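5-carboxymethyl-2-hydroxymuconate delta-isomerase (PDB 4PFZ) probably acts as a metal-dependent isomerase or acetylpyruvate hydrolase of the fumarylacetoacetate hydrolase family. Local coordinates at residues 1-5 with 15-19. Sequence-based numbering, arbitrary orientation.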
loop_
_atom_site.group_PDB
_atom_site.type_symbol
_atom_site.label_atom_id
_atom_site.label_comp_id
_atom_site.label_asym_id
_atom_site.label_seq_id
_atom_site.Cartn_x
_atom_site.Cartn_y
_atom_site.Cartn_z
ATOM N N MET B 1 -26.759 -2.132 -11.565
ATOM C CA MET B 1 -26.712 -2.325 -10.122
ATOM C C MET B 1 -25.668 -1.426 -9.456
ATOM O O MET B 1 -24.612 -1.143 -10.029
ATOM C CB MET B 1 -26.424 -3.790 -9.788
ATOM C CG MET B 1 -26.613 -4.132 -8.315
ATOM S SD MET B 1 -26.742 -5.901 -8.016
ATOM C CE MET B 1 -28.070 -6.315 -9.136
ATOM N N ARG B 2 -25.993 -0.974 -8.248
ATOM C CA ARG B 2 -25.082 -0.199 -7.415
ATOM C C ARG B 2 -24.765 -0.963 -6.141
ATOM O O ARG B 2 -25.674 -1.323 -5.388
ATOM C CB ARG B 2 -25.690 1.160 -7.067
ATOM C CG ARG B 2 -25.924 2.057 -8.263
ATOM C CD ARG B 2 -26.653 3.314 -7.844
ATOM N NE ARG B 2 -28.064 3.057 -7.585
ATOM C CZ ARG B 2 -28.898 3.954 -7.068
ATOM N NH1 ARG B 2 -28.456 5.163 -6.749
ATOM N NH2 ARG B 2 -30.170 3.646 -6.869
ATOM N N LEU B 3 -23.475 -1.207 -5.906
ATOM C CA LEU B 3 -23.020 -1.920 -4.718
ATOM C C LEU B 3 -22.281 -0.994 -3.764
ATOM O O LEU B 3 -21.483 -0.148 -4.188
ATOM C CB LEU B 3 -22.099 -3.081 -5.102
ATOM C CG LEU B 3 -22.621 -4.055 -6.154
ATOM C CD1 LEU B 3 -21.560 -5.092 -6.461
ATOM C CD2 LEU B 3 -23.908 -4.704 -5.674
ATOM N N GLY B 4 -22.529 -1.164 -2.472
ATOM C CA GLY B 4 -21.827 -0.377 -1.476
ATOM C C GLY B 4 -21.938 -0.908 -0.062
ATOM O O GLY B 4 -22.520 -1.968 0.171
ATOM N N ARG B 5 -21.356 -0.171 0.882
ATOM C CA ARG B 5 -21.433 -0.516 2.298
ATOM C C ARG B 5 -22.144 0.577 3.069
ATOM O O ARG B 5 -21.920 1.776 2.826
ATOM C CB ARG B 5 -20.051 -0.741 2.888
ATOM C CG ARG B 5 -19.309 -1.916 2.305
ATOM C CD ARG B 5 -17.842 -1.848 2.665
ATOM N NE ARG B 5 -17.587 -2.091 4.082
ATOM C CZ ARG B 5 -17.166 -1.167 4.942
ATOM N NH1 ARG B 5 -16.959 0.078 4.539
ATOM N NH2 ARG B 5 -16.952 -1.491 6.211
ATOM N N VAL B 15 -24.474 -3.809 0.699
ATOM C CA VAL B 15 -25.836 -3.666 0.205
ATOM C C VAL B 15 -25.965 -3.386 -1.291
ATOM O O VAL B 15 -24.990 -3.041 -1.970
ATOM C CB VAL B 15 -26.570 -2.530 0.940
ATOM C CG1 VAL B 15 -26.484 -2.731 2.441
ATOM C CG2 VAL B 15 -25.996 -1.178 0.536
ATOM N N SER B 16 -27.190 -3.540 -1.785
ATOM C CA SER B 16 -27.551 -3.153 -3.140
ATOM C C SER B 16 -28.482 -1.955 -3.072
ATOM O O SER B 16 -29.573 -2.045 -2.508
ATOM C CB SER B 16 -28.222 -4.314 -3.881
ATOM O OG SER B 16 -28.625 -3.939 -5.190
ATOM N N ILE B 17 -28.052 -0.833 -3.637
ATOM C CA ILE B 17 -28.856 0.379 -3.600
ATOM C C ILE B 17 -29.714 0.503 -4.857
ATOM O O ILE B 17 -29.208 0.437 -5.979
ATOM C CB ILE B 17 -27.972 1.614 -3.431
ATOM C CG1 ILE B 17 -27.136 1.458 -2.168
ATOM C CG2 ILE B 17 -28.822 2.864 -3.314
ATOM C CD1 ILE B 17 -26.073 2.486 -2.037
ATOM N N GLU B 18 -31.020 0.665 -4.659
ATOM C CA GLU B 18 -31.973 0.646 -5.768
ATOM C C GLU B 18 -33.050 1.720 -5.615
ATOM O O GLU B 18 -33.806 1.729 -4.650
ATOM C CB GLU B 18 -32.597 -0.750 -5.887
ATOM C CG GLU B 18 -31.565 -1.818 -6.279
ATOM C CD GLU B 18 -32.033 -3.238 -6.038
ATOM O OE1 GLU B 18 -33.172 -3.416 -5.563
ATOM O OE2 GLU B 18 -31.257 -4.178 -6.325
ATOM N N GLY B 19 -33.098 2.642 -6.572
ATOM C CA GLY B 19 -34.057 3.730 -6.529
ATOM C C GLY B 19 -33.377 5.083 -6.581
ATOM O O GLY B 19 -32.332 5.281 -5.966
HETATM O O HOH W 1 -28.476 -1.577 -7.467
#
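Arg-2 reaches across to Ile-17 and Gly-19 at the open end of the antiparallel beta hairpin formed by strands 2-8 and 11-18, in the small Rv2993c-like N-terminal region. Toward the turn the hairpin is regular: Gly-4 and Val-15 are a hydrogen-bonded pair, with Gly-4 N to Val-15 O at 3.1 Å and Val-15 N to Gly-4 O at 2.7 Å. Leu-3 and Ser-16 follow as a non-hydrogen-bonded pair, and Ile-17 N then bonds to Arg-2 O. Beyond this the strands part, and a water bridges the gap, accepting from Arg-2 N at 2.7 Å and donating to Ile-17 O and Ser-16 OG. Ser-16 OG in turn donates to Glu-18 OE2, which it meets from above the carboxylate plane.

The side chain of Arg-2 runs on along the backbone of residues 17-19. Arg-2 CB lies 3.8 Å from Ile-17 O. CG stands anti to the carbonyl carbon, CD continues the extended run, and a bend at chi3 (-75°) brings NE to the same carbonyl, where the bond is weak and bent. Ile-17 O thus receives the water as well as this loose contact from NE. Ile-17 CG2 lies over the centre of one guanidinium face of Arg-2, 3.8 Å from its plane and close to both CZ and NH1, the two side chains crossing at about a right angle. Trp-170, on strand 165-172, which pairs antiparallel with strand 2-8, makes a cation-pi contact with Arg-2 and also touches Ile-17. At the tip, Arg-2 NH2 passes Glu-18 CA and donates to Gly-19 O at 2.9 Å with an angle of 164° at the hydrogen: the oxygen lies in the guanidinium plane, whereas NH2 sits 55° out of the carbonyl plane of Gly-19.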